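Local coordinates for protein N-acyl GLM peudo-teicoplanin deacetylase (Actinoplanes teichomyceticus, PDB 2X9L) that probably removes the N-acetyl group from the glucosamine of a teicoplanin pseudoaglycone, as a zinc-dependent deacetylase of the PIG-L family, at residues P15-A20 / V43-A48; L73-E78 / Y229-V234; L96-R101 / G159-H164; V152-A157 / E165-A170. One frame throughout, in Å; residues are numbered along the deposited sequence.

Contact 1 of 4, residues P15-A20 / V43-A48; sequences PHLDDA and VFAGAA. With ZN (zinc ion), chain B; BOG (octyl beta-D-glucopyranoside), chain C.
Pro15 and Phe44 are joined backbone to backbone: Phe44 N gives its hydrogen to Pro15 O at 3.0 Å, with an N-H...O angle of 154°. The same oxygen lies in the plane of the Phe44 ring at its edge, 3.4 Å from CD2, so one carbonyl meets both the amide and the aromatic rim. His16 is the side chain to follow. Its CB passes 3.6 Å from O3 of the octyl glucoside. CG, next to the zinc ion and that O3, stands beside the backbone N and anti to the carbonyl carbon (chi1 -60°), a rotation that turns ND1 onto the metal at 2.2 Å. CE1 comes near both the zinc and sugar O6. On the other flank of the ring, CD2 comes to 4.0 Å from Phe44 CB, and NE2 is hydrogen-bonded to Asp163. Pro15 CB lies off toward the rim over one face; C4 of the sugar sits over the centre of the opposite one. Asp19 holds the same zinc through both carboxylate oxygens, OD2 the nearer at 2.2 Å, and that oxygen also takes the His16 amide on its anti lone pair at 2.8 Å. A water and His164 complete the metal shell, while a second water bridges Leu17 N and Phe44 O. Beside it Leu17 CD2 packs on Ala45 CB at 4.0 Å. Pro15 to Asp19 form the PHxDD signature of PIG-L deacetylases, leading from strand 9-14 into helix 19-33; the loop following strand 37-42 lies against it, and helices 71-86 and 162-177 pack on the pair.

Contact 2 of 4, residues L73-E78 / Y229-V234; sequences LYRRKE and YSSQMV. With BOG (octyl beta-D-glucopyranoside), chain C.
Arg75 and Gln232 stack flat although donor faces donor: the guanidinium and amide planes are only 11° apart, and Gln232 NE2 lies over one guanidinium face, offset toward its rim, 3.4 Å from Arg75 NE. No bond joins those two nitrogens; the amide and the outer guanidinium nitrogens have partners elsewhere. Gln232 NE2 donates to Ser231 OG at 2.9 Å, and Ser231 OG passes its own hydrogen to Glu78 OE1 at 2.7 Å. The other oxygen of that carboxylate, OE2, receives Ser231 N at 2.9 Å. Both donors arrive on the syn side, somewhat out of the carboxylate plane, and a water donates to OE2 as well, so Glu78 is held at both oxygens and its rotation is fixed. Nearer the backbone, Glu78 CB rests 3.8 Å from Tyr229 CD2, whose ring runs on to a hydrogen bond between its OH and Asp79.

A bend at chi3 (67°) turns the Arg75 guanidinium toward the bound octyl glucoside. There NH1 reaches O4 at 2.7 Å and NH2 reaches O3 at 3.0 Å, NH2 also being bonded to Leu17 O. Trp63 adds a cation-pi contact. Helix 71-86 and the approach to helix 233-237 thus form one wall of a sugar-binding pocket beside the zinc site, consistent with a deacetylase that acts on a glycosylated substrate.

Contact 3 of 4, residues L96-R101 / G159-H164; sequences LDSIYR and GEHPDH. With ZN (zinc ion), chain B; BOG (octyl beta-D-glucopyranoside), chain C.
Asp97 and Asp163 are swung together by their first torsions: CG of Asp97 lies opposite its backbone N (chi1 -162°), and CG of Asp163 beside its own (chi1 -70°). Asp97 OD1 and Asp163 OD2 lie 3.0 Å apart, two acceptors with their carboxylate planes 47° apart; with His16 they bind a further zinc ion in a structure of this protein. Asp163 belongs to the HPDH motif of PIG-L deacetylases, residues 161-164, which opens helix 162-177 with His161 at the N-cap position. Donors gathered round the carboxylates probably ease the crowding of like charge. Ser98 N gives to the syn lone pair of Asp163 OD2 at 3.1 Å, and His16 bonds the same oxygen. Arg101 grips OD1 of Asp163 end-on in a salt bridge, NH1 at 2.9 Å and NH2 at 3.1 Å, that oxygen lying in the guanidinium plane. Arg101 NH1 is shared with Leu96 O at 2.8 Å, fixing the guanidinium's rotation. His164 NE2 binds the zinc ion at 2.2 Å. The octyl glucoside spans the two segments: His161 has alkyl C8' over one ring face, while O6 of the sugar donates to Asp97 OD1 at 2.6 Å and accepts from Ser98 OG at 2.6 Å.

Contact 4 of 4, residues V152-A157 / E165-A170; sequences VVTCAA and EATRDA
Arg168 lies along the end of strand 152-155, its aliphatic part against the backbone: CB is 3.3 Å from Cys155 O. With CG anti to the backbone N (chi1 170°) and further bends at chi2 and chi3, the guanidinium curls back to the loop after the strand. NH2 donates to Ala156 O at 2.9 Å, with that oxygen close to the guanidinium plane but the donor tilted 27° from the carbonyl plane; NE adds a weak bond to the same oxygen. NH1 forms a salt bridge with Asp169 OD1 at 3.0 Å, so both ends of the group are held.

Strand 151-155, helix 162-177 and strand 182-185 make a beta-alpha-beta unit, and helix segment 165-170 runs back roughly antiparallel to strand 152-155 (153°), their axes 7.6 Å apart at the closest. Ala157 has left-handed backbone angles that turn its CB toward the helix, 3.5 Å from Arg168 NH2 and 3.8 Å from Glu165 CG. One water donates to both Ala157 O and Glu165 OE1. Further back along the strand, Cys155 SG packs on CB of Thr167 and Arg168, and Thr154 OG1, hydrogen-bonded to Ile13 O, touches Thr167 CG2 at 3.4 Å. Thr167 OG1 bonds back to Asp163 O.

In the fold
From the N terminus, contact 1 closes first, joining the segments that follow strands 9-14 and 37-42, with helix 19-33 between them along the chain. Contact 2 opens next, on helix 71-86, and closes at 229-234, a loop of 150 residues inside which contacts 3 and 4 are nested. Those two cross: 96-101 waits for 159-164, while 152-157 pairs with 165-170, and both use helix 162-177. Contact 1 touches all three others, its centre about 11 Å from that of contact 2 and about 9 Å from that of contact 3. Contacts 2 and 4 stay about 12 Å apart at their nearest atoms, one at the sugar pocket, the other between the central sheet and helix 162-177.

Contact 1 of 4, residues P15-A20 / V43-A48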
# COMPACT_ATOMS: atom_id res chain seq x y z
N PRO A 15 0.45 -2.32 -1.24
CA PRO A 15 0.52 -3.69 -0.71
C PRO A 15 -0.86 -4.34 -0.69
O PRO A 15 -1.03 -5.42 -1.25
CB PRO A 15 1.02 -3.49 0.72
CG PRO A 15 1.67 -2.14 0.72
CD PRO A 15 0.92 -1.31 -0.27
N HIS A 16 -1.82 -3.68 -0.05
CA HIS A 16 -3.16 -4.25 0.10
C HIS A 16 -4.20 -3.37 -0.54
O HIS A 16 -3.92 -2.23 -0.90
CB HIS A 16 -3.53 -4.41 1.58
CG HIS A 16 -2.61 -5.31 2.33
ND1 HIS A 16 -1.83 -4.88 3.38
CD2 HIS A 16 -2.34 -6.63 2.18
CE1 HIS A 16 -1.11 -5.89 3.84
NE2 HIS A 16 -1.41 -6.96 3.13
N LEU A 17 -5.42 -3.90 -0.62
CA LEU A 17 -6.54 -3.17 -1.18
C LEU A 17 -7.02 -2.13 -0.17
O LEU A 17 -7.88 -2.41 0.66
CB LEU A 17 -7.66 -4.13 -1.55
CG LEU A 17 -7.23 -5.12 -2.65
CD1 LEU A 17 -8.14 -6.36 -2.68
CD2 LEU A 17 -7.13 -4.47 -4.04
N ASP A 18 -6.40 -0.96 -0.24
CA ASP A 18 -6.76 0.26 0.51
C ASP A 18 -5.55 1.11 0.87
O ASP A 18 -5.68 2.30 1.16
CB ASP A 18 -7.61 0.01 1.75
CG ASP A 18 -6.89 -0.78 2.83
OD1 ASP A 18 -5.75 -1.25 2.61
OD2 ASP A 18 -7.50 -0.95 3.91
N ASP A 19 -4.35 0.53 0.82
CA ASP A 19 -3.19 1.27 1.32
C ASP A 19 -2.89 2.54 0.53
O ASP A 19 -2.59 3.56 1.13
CB ASP A 19 -1.94 0.39 1.34
CG ASP A 19 -1.99 -0.67 2.41
OD1 ASP A 19 -2.18 -0.34 3.60
OD2 ASP A 19 -1.80 -1.85 2.05
N ALA A 20 -2.93 2.46 -0.80
CA ALA A 20 -2.59 3.62 -1.61
C ALA A 20 -3.58 4.77 -1.40
O ALA A 20 -3.19 5.94 -1.36
CB ALA A 20 -2.53 3.25 -3.08
N VAL A 43 -0.45 -5.30 -5.05
CA VAL A 43 0.31 -6.54 -5.06
C VAL A 43 -0.49 -7.72 -4.49
O VAL A 43 -0.67 -8.74 -5.17
CB VAL A 43 1.62 -6.38 -4.24
CG1 VAL A 43 2.42 -7.69 -4.21
CG2 VAL A 43 2.46 -5.27 -4.82
N PHE A 44 -0.97 -7.57 -3.27
CA PHE A 44 -1.57 -8.71 -2.56
C PHE A 44 -3.09 -8.78 -2.74
O PHE A 44 -3.83 -8.80 -1.76
CB PHE A 44 -1.14 -8.70 -1.08
CG PHE A 44 0.32 -8.97 -0.91
CD1 PHE A 44 0.81 -10.27 -0.99
CD2 PHE A 44 1.23 -7.94 -0.78
CE1 PHE A 44 2.15 -10.53 -0.88
CE2 PHE A 44 2.58 -8.19 -0.67
CZ PHE A 44 3.05 -9.49 -0.72
N ALA A 45 -3.53 -8.82 -3.99
CA ALA A 45 -4.94 -8.84 -4.34
C ALA A 45 -5.34 -10.20 -4.94
O ALA A 45 -6.40 -10.34 -5.57
CB ALA A 45 -5.23 -7.71 -5.34
N GLY A 46 -4.49 -11.19 -4.73
CA GLY A 46 -4.69 -12.51 -5.30
C GLY A 46 -5.93 -13.23 -4.81
O GLY A 46 -6.25 -13.20 -3.62
N ALA A 47 -6.60 -13.92 -5.72
CA ALA A 47 -7.81 -14.63 -5.37
C ALA A 47 -7.51 -15.72 -4.35
O ALA A 47 -6.49 -16.41 -4.43
CB ALA A 47 -8.46 -15.22 -6.62
N ALA A 48 -8.40 -15.84 -3.37
CA ALA A 48 -8.24 -16.82 -2.32
C ALA A 48 -9.54 -17.59 -2.17
O ALA A 48 -10.62 -17.01 -2.27
CB ALA A 48 -7.88 -16.13 -1.01
ZN ZN B . -1.78 -2.80 4.02
C1 BOG C . -3.77 -5.80 8.09
O1 BOG C . -2.96 -5.24 9.09
C2 BOG C . -4.29 -4.88 6.98
O2 BOG C . -4.73 -3.61 7.35
C3 BOG C . -4.97 -5.55 5.78
O3 BOG C . -5.25 -4.79 4.68
C4 BOG C . -4.71 -7.05 5.55
O4 BOG C . -5.53 -7.70 4.63
C5 BOG C . -4.16 -7.88 6.73
O5 BOG C . -3.53 -7.18 7.82
C6 BOG C . -3.60 -9.24 6.44
O6 BOG C . -2.37 -9.14 5.82
C1' BOG C . -2.69 -6.00 10.22
C2' BOG C . -1.83 -5.33 11.27
C3' BOG C . -0.41 -5.81 11.43
C4' BOG C . -0.18 -7.12 12.14
C5' BOG C . 1.18 -7.78 12.04
C6' BOG C . 1.24 -9.25 11.70
C7' BOG C . 1.34 -9.63 10.25
C8' BOG C . 0.10 -9.66 9.41
O HOH W 1 -5.44 -6.83 -0.08
O HOH W 2 -4.03 -2.40 4.74

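Contact 2 of 4, residues L73-E78 / Y229-V234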
# COMPACT_ATOMS: atom_id res chain seq x y z
N LEU A 73 -12.79 -11.04 -3.19
CA LEU A 73 -13.74 -10.52 -4.16
C LEU A 73 -14.38 -9.23 -3.64
O LEU A 73 -14.46 -8.24 -4.37
CB LEU A 73 -14.83 -11.54 -4.48
CG LEU A 73 -15.69 -11.29 -5.73
CD1 LEU A 73 -16.71 -12.41 -5.92
CD2 LEU A 73 -16.41 -9.97 -5.66
N TYR A 74 -14.84 -9.25 -2.39
CA TYR A 74 -15.44 -8.07 -1.77
C TYR A 74 -14.47 -6.89 -1.77
O TYR A 74 -14.85 -5.77 -2.09
CB TYR A 74 -15.85 -8.35 -0.32
CG TYR A 74 -17.23 -8.94 -0.13
CD1 TYR A 74 -17.45 -10.30 -0.32
CD2 TYR A 74 -18.30 -8.15 0.28
CE1 TYR A 74 -18.71 -10.86 -0.14
CE2 TYR A 74 -19.56 -8.70 0.48
CZ TYR A 74 -19.76 -10.05 0.26
OH TYR A 74 -21.01 -10.61 0.46
N ARG A 75 -13.22 -7.14 -1.40
CA ARG A 75 -12.25 -6.04 -1.31
C ARG A 75 -11.85 -5.51 -2.68
O ARG A 75 -11.61 -4.32 -2.85
CB ARG A 75 -11.01 -6.48 -0.53
CG ARG A 75 -11.31 -6.85 0.91
CD ARG A 75 -10.01 -7.09 1.68
NE ARG A 75 -9.22 -5.87 1.83
CZ ARG A 75 -8.08 -5.82 2.51
NH1 ARG A 75 -7.59 -6.93 3.07
NH2 ARG A 75 -7.41 -4.68 2.62
N ARG A 76 -11.76 -6.39 -3.67
CA ARG A 76 -11.45 -5.94 -5.01
C ARG A 76 -12.53 -4.96 -5.49
O ARG A 76 -12.23 -3.94 -6.08
CB ARG A 76 -11.34 -7.11 -5.98
CG ARG A 76 -10.02 -7.89 -5.90
CD ARG A 76 -10.00 -8.97 -6.96
NE ARG A 76 -8.71 -9.67 -7.05
CZ ARG A 76 -8.31 -10.36 -8.12
NH1 ARG A 76 -9.08 -10.43 -9.19
NH2 ARG A 76 -7.13 -10.96 -8.13
N LYS A 77 -13.79 -5.29 -5.24
CA LYS A 77 -14.88 -4.39 -5.63
C LYS A 77 -14.81 -3.05 -4.91
O LYS A 77 -15.08 -2.00 -5.50
CB LYS A 77 -16.23 -5.06 -5.40
CG LYS A 77 -16.45 -6.24 -6.33
CD LYS A 77 -17.83 -6.84 -6.16
CE LYS A 77 -18.14 -7.79 -7.30
NZ LYS A 77 -19.45 -8.48 -7.11
N GLU A 78 -14.47 -3.09 -3.63
CA GLU A 78 -14.30 -1.85 -2.87
C GLU A 78 -13.20 -1.00 -3.49
O GLU A 78 -13.33 0.21 -3.63
CB GLU A 78 -13.94 -2.16 -1.41
CG GLU A 78 -15.09 -2.73 -0.64
CD GLU A 78 -14.73 -3.06 0.80
OE1 GLU A 78 -13.52 -3.12 1.15
OE2 GLU A 78 -15.68 -3.26 1.58
N TYR A 229 -14.09 1.63 1.18
CA TYR A 229 -13.55 0.39 1.74
C TYR A 229 -14.31 0.03 3.01
O TYR A 229 -13.73 -0.04 4.09
CB TYR A 229 -12.05 0.54 2.04
CG TYR A 229 -11.18 0.74 0.82
CD1 TYR A 229 -10.64 1.99 0.53
CD2 TYR A 229 -10.87 -0.32 -0.03
CE1 TYR A 229 -9.83 2.18 -0.57
CE2 TYR A 229 -10.06 -0.13 -1.14
CZ TYR A 229 -9.55 1.12 -1.41
OH TYR A 229 -8.74 1.33 -2.48
N SER A 230 -15.61 -0.21 2.87
CA SER A 230 -16.47 -0.40 4.05
C SER A 230 -16.02 -1.54 4.96
O SER A 230 -16.13 -1.46 6.18
CB SER A 230 -17.93 -0.57 3.62
OG SER A 230 -18.05 -1.54 2.60
N SER A 231 -15.49 -2.60 4.37
CA SER A 231 -15.06 -3.76 5.15
C SER A 231 -13.95 -3.41 6.14
O SER A 231 -13.81 -4.07 7.17
CB SER A 231 -14.58 -4.88 4.23
OG SER A 231 -13.41 -4.48 3.53
N GLN A 232 -13.16 -2.39 5.83
CA GLN A 232 -11.99 -2.06 6.63
C GLN A 232 -12.30 -1.01 7.69
O GLN A 232 -11.48 -0.72 8.55
CB GLN A 232 -10.85 -1.58 5.73
CG GLN A 232 -10.49 -2.55 4.62
CD GLN A 232 -10.09 -3.91 5.15
OE1 GLN A 232 -9.17 -4.01 5.97
NE2 GLN A 232 -10.80 -4.95 4.72
N MSE A 233 -13.51 -0.45 7.65
CA MSE A 233 -13.80 0.73 8.47
C MSE A 233 -13.77 0.48 9.96
O MSE A 233 -13.25 1.29 10.72
CB MSE A 233 -15.10 1.41 8.04
CG MSE A 233 -15.01 2.08 6.66
SE MSE A 233 -13.67 3.49 6.61
CE MSE A 233 -14.56 4.79 7.77
N VAL A 234 -14.33 -0.65 10.40
CA VAL A 234 -14.27 -0.95 11.82
C VAL A 234 -12.81 -1.11 12.25
O VAL A 234 -12.38 -0.50 13.24
CB VAL A 234 -15.08 -2.23 12.18
CG1 VAL A 234 -14.72 -2.70 13.58
CG2 VAL A 234 -16.57 -1.96 12.07
C1 BOG C . -3.77 -5.80 8.09
O1 BOG C . -2.96 -5.24 9.09
C2 BOG C . -4.29 -4.88 6.98
O2 BOG C . -4.73 -3.61 7.35
C3 BOG C . -4.97 -5.55 5.78
O3 BOG C . -5.25 -4.79 4.68
C4 BOG C . -4.71 -7.05 5.55
O4 BOG C . -5.53 -7.70 4.63
C5 BOG C . -4.16 -7.88 6.73
O5 BOG C . -3.53 -7.18 7.82
C6 BOG C . -3.60 -9.24 6.44
O6 BOG C . -2.37 -9.14 5.82
C1' BOG C . -2.69 -6.00 10.22
C2' BOG C . -1.83 -5.33 11.27
C3' BOG C . -0.41 -5.81 11.43
C4' BOG C . -0.18 -7.12 12.14
C5' BOG C . 1.18 -7.78 12.04
C6' BOG C . 1.24 -9.25 11.70
C7' BOG C . 1.34 -9.63 10.25
C8' BOG C . 0.10 -9.66 9.41
O HOH W 3 -17.98 -3.81 0.58

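Contact 3 of 4, residues L96-R101 / G159-H164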
# COMPACT_ATOMS: atom_id res chain seq x y z
N LEU A 96 -1.07 -13.57 -2.68
CA LEU A 96 -2.03 -13.79 -1.62
C LEU A 96 -1.67 -12.98 -0.40
O LEU A 96 -0.52 -12.99 0.03
CB LEU A 96 -2.04 -15.28 -1.23
CG LEU A 96 -2.64 -16.26 -2.24
CD1 LEU A 96 -2.45 -17.69 -1.71
CD2 LEU A 96 -4.10 -15.94 -2.48
N ASP A 97 -2.66 -12.30 0.16
CA ASP A 97 -2.56 -11.61 1.45
C ASP A 97 -1.96 -12.55 2.49
O ASP A 97 -2.11 -13.76 2.40
CB ASP A 97 -3.96 -11.19 1.89
CG ASP A 97 -3.96 -10.10 2.95
OD1 ASP A 97 -2.89 -9.60 3.35
OD2 ASP A 97 -5.07 -9.74 3.40
N SER A 98 -1.28 -11.99 3.47
CA SER A 98 -0.57 -12.76 4.49
C SER A 98 -1.44 -13.82 5.16
O SER A 98 -0.95 -14.91 5.50
CB SER A 98 0.04 -11.85 5.54
OG SER A 98 -0.95 -11.20 6.32
N ILE A 99 -2.72 -13.52 5.35
CA ILE A 99 -3.61 -14.45 6.04
C ILE A 99 -3.98 -15.68 5.20
O ILE A 99 -4.64 -16.59 5.70
CB ILE A 99 -4.92 -13.79 6.51
CG1 ILE A 99 -5.62 -13.08 5.34
CG2 ILE A 99 -4.65 -12.81 7.65
CD1 ILE A 99 -7.05 -12.60 5.70
N TYR A 100 -3.59 -15.70 3.94
CA TYR A 100 -3.94 -16.84 3.08
C TYR A 100 -2.71 -17.64 2.71
O TYR A 100 -2.84 -18.69 2.08
CB TYR A 100 -4.63 -16.37 1.80
CG TYR A 100 -5.81 -15.47 2.03
CD1 TYR A 100 -5.88 -14.21 1.43
CD2 TYR A 100 -6.85 -15.86 2.86
CE1 TYR A 100 -6.96 -13.38 1.64
CE2 TYR A 100 -7.94 -15.04 3.07
CZ TYR A 100 -8.00 -13.80 2.46
OH TYR A 100 -9.07 -12.97 2.66
N ARG A 101 -1.53 -17.15 3.06
CA ARG A 101 -0.29 -17.82 2.65
C ARG A 101 0.09 -18.98 3.55
O ARG A 101 -0.15 -18.96 4.75
CB ARG A 101 0.87 -16.84 2.52
CG ARG A 101 0.63 -15.75 1.45
CD ARG A 101 1.94 -15.22 0.86
NE ARG A 101 2.80 -14.55 1.85
CZ ARG A 101 2.64 -13.28 2.24
NH1 ARG A 101 1.65 -12.55 1.76
NH2 ARG A 101 3.48 -12.75 3.11
N GLY A 159 5.41 0.56 10.31
CA GLY A 159 4.50 -0.38 10.93
C GLY A 159 4.96 -1.81 10.77
O GLY A 159 4.51 -2.70 11.51
N GLU A 160 5.83 -2.04 9.80
CA GLU A 160 6.50 -3.34 9.64
C GLU A 160 5.61 -4.51 9.24
O GLU A 160 5.99 -5.67 9.45
CB GLU A 160 7.26 -3.68 10.93
CG GLU A 160 8.30 -2.66 11.29
CD GLU A 160 9.07 -3.06 12.53
OE1 GLU A 160 8.60 -2.73 13.64
OE2 GLU A 160 10.13 -3.70 12.38
N HIS A 161 4.45 -4.24 8.65
CA HIS A 161 3.65 -5.32 8.09
C HIS A 161 4.49 -6.04 7.03
O HIS A 161 5.07 -5.39 6.15
CB HIS A 161 2.35 -4.80 7.46
CG HIS A 161 1.41 -5.89 7.05
ND1 HIS A 161 0.11 -5.95 7.50
CD2 HIS A 161 1.60 -6.98 6.28
CE1 HIS A 161 -0.48 -7.03 7.00
NE2 HIS A 161 0.41 -7.67 6.25
N PRO A 162 4.58 -7.38 7.10
CA PRO A 162 5.48 -8.09 6.18
C PRO A 162 5.09 -7.91 4.70
O PRO A 162 5.98 -7.95 3.85
CB PRO A 162 5.33 -9.56 6.58
CG PRO A 162 4.04 -9.63 7.37
CD PRO A 162 3.90 -8.29 8.04
N ASP A 163 3.80 -7.74 4.41
CA ASP A 163 3.35 -7.51 3.04
C ASP A 163 3.82 -6.13 2.57
O ASP A 163 4.15 -5.95 1.39
CB ASP A 163 1.82 -7.60 2.93
CG ASP A 163 1.29 -9.02 3.10
OD1 ASP A 163 2.09 -9.98 3.00
OD2 ASP A 163 0.07 -9.18 3.33
N HIS A 164 3.84 -5.15 3.47
CA HIS A 164 4.33 -3.83 3.09
C HIS A 164 5.82 -3.86 2.82
O HIS A 164 6.31 -3.24 1.87
CB HIS A 164 4.02 -2.78 4.18
CG HIS A 164 2.57 -2.47 4.30
ND1 HIS A 164 2.09 -1.19 4.52
CD2 HIS A 164 1.48 -3.26 4.19
CE1 HIS A 164 0.77 -1.22 4.56
NE2 HIS A 164 0.37 -2.46 4.36
ZN ZN B . -1.78 -2.80 4.02
C1 BOG C . -3.77 -5.80 8.09
O1 BOG C . -2.96 -5.24 9.09
C2 BOG C . -4.29 -4.88 6.98
O2 BOG C . -4.73 -3.61 7.35
C3 BOG C . -4.97 -5.55 5.78
O3 BOG C . -5.25 -4.79 4.68
C4 BOG C . -4.71 -7.05 5.55
O4 BOG C . -5.53 -7.70 4.63
C5 BOG C . -4.16 -7.88 6.73
O5 BOG C . -3.53 -7.18 7.82
C6 BOG C . -3.60 -9.24 6.44
O6 BOG C . -2.37 -9.14 5.82
C1' BOG C . -2.69 -6.00 10.22
C2' BOG C . -1.83 -5.33 11.27
C3' BOG C . -0.41 -5.81 11.43
C4' BOG C . -0.18 -7.12 12.14
C5' BOG C . 1.18 -7.78 12.04
C6' BOG C . 1.24 -9.25 11.70
C7' BOG C . 1.34 -9.63 10.25
C8' BOG C . 0.10 -9.66 9.41
O HOH W 2 -4.03 -2.40 4.74

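Contact 4 of 4, residues V152-A157 / E165-A170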
# COMPACT_ATOMS: atom_id res chain seq x y z
N VAL A 152 7.38 6.09 -9.84
CA VAL A 152 6.73 5.03 -9.08
C VAL A 152 6.61 5.47 -7.64
O VAL A 152 7.54 6.06 -7.10
CB VAL A 152 7.53 3.70 -9.16
CG1 VAL A 152 6.93 2.63 -8.23
CG2 VAL A 152 7.54 3.20 -10.60
N VAL A 153 5.47 5.22 -7.01
CA VAL A 153 5.36 5.51 -5.58
C VAL A 153 4.84 4.27 -4.90
O VAL A 153 3.96 3.61 -5.43
CB VAL A 153 4.43 6.70 -5.28
CG1 VAL A 153 4.53 7.07 -3.80
CG2 VAL A 153 4.83 7.91 -6.13
N THR A 154 5.42 3.93 -3.76
CA THR A 154 4.96 2.77 -3.00
C THR A 154 5.07 3.06 -1.51
O THR A 154 5.32 4.21 -1.14
CB THR A 154 5.73 1.49 -3.40
OG1 THR A 154 5.08 0.33 -2.83
CG2 THR A 154 7.17 1.56 -2.96
N CYS A 155 4.87 2.06 -0.67
CA CYS A 155 4.83 2.26 0.78
C CYS A 155 6.20 2.26 1.45
O CYS A 155 7.11 1.57 1.02
CB CYS A 155 3.97 1.19 1.44
SG CYS A 155 4.60 -0.50 1.20
N ALA A 156 6.34 3.06 2.50
CA ALA A 156 7.55 3.04 3.32
C ALA A 156 7.63 1.81 4.24
O ALA A 156 8.69 1.49 4.77
CB ALA A 156 7.63 4.33 4.18
N ALA A 157 6.49 1.14 4.43
CA ALA A 157 6.40 -0.00 5.33
C ALA A 157 6.57 0.40 6.80
O ALA A 157 7.02 -0.39 7.63
CB ALA A 157 7.38 -1.12 4.93
N GLU A 165 6.54 -4.56 3.68
CA GLU A 165 7.98 -4.70 3.52
C GLU A 165 8.31 -5.40 2.20
O GLU A 165 9.22 -4.98 1.49
CB GLU A 165 8.60 -5.43 4.71
CG GLU A 165 8.62 -4.57 5.98
CD GLU A 165 9.13 -5.30 7.22
OE1 GLU A 165 9.36 -4.62 8.24
OE2 GLU A 165 9.28 -6.54 7.17
N ALA A 166 7.56 -6.45 1.87
CA ALA A 166 7.82 -7.19 0.63
C ALA A 166 7.56 -6.29 -0.58
O ALA A 166 8.32 -6.31 -1.57
CB ALA A 166 6.92 -8.43 0.55
N THR A 167 6.46 -5.55 -0.52
CA THR A 167 6.07 -4.65 -1.59
C THR A 167 7.12 -3.58 -1.79
O THR A 167 7.57 -3.33 -2.90
CB THR A 167 4.71 -3.97 -1.31
OG1 THR A 167 3.69 -4.96 -1.23
CG2 THR A 167 4.35 -2.98 -2.43
N ARG A 168 7.51 -2.93 -0.69
CA ARG A 168 8.52 -1.87 -0.78
C ARG A 168 9.84 -2.40 -1.34
O ARG A 168 10.42 -1.79 -2.23
CB ARG A 168 8.76 -1.25 0.60
CG ARG A 168 9.96 -0.30 0.63
CD ARG A 168 11.00 -0.88 1.55
NE ARG A 168 10.70 -0.48 2.89
CZ ARG A 168 11.16 -1.04 3.99
NH1 ARG A 168 11.96 -2.10 3.95
NH2 ARG A 168 10.79 -0.54 5.15
N ASP A 169 10.33 -3.50 -0.79
CA ASP A 169 11.61 -4.03 -1.25
C ASP A 169 11.56 -4.43 -2.72
O ASP A 169 12.45 -4.08 -3.50
CB ASP A 169 12.07 -5.19 -0.36
CG ASP A 169 12.40 -4.76 1.06
OD1 ASP A 169 12.32 -3.55 1.38
OD2 ASP A 169 12.76 -5.64 1.85
N ALA A 170 10.51 -5.14 -3.13
CA ALA A 170 10.38 -5.53 -4.54
C ALA A 170 10.34 -4.30 -5.46
O ALA A 170 10.97 -4.31 -6.53
CB ALA A 170 9.15 -6.40 -4.75
O HOH W 4 9.44 -1.62 7.91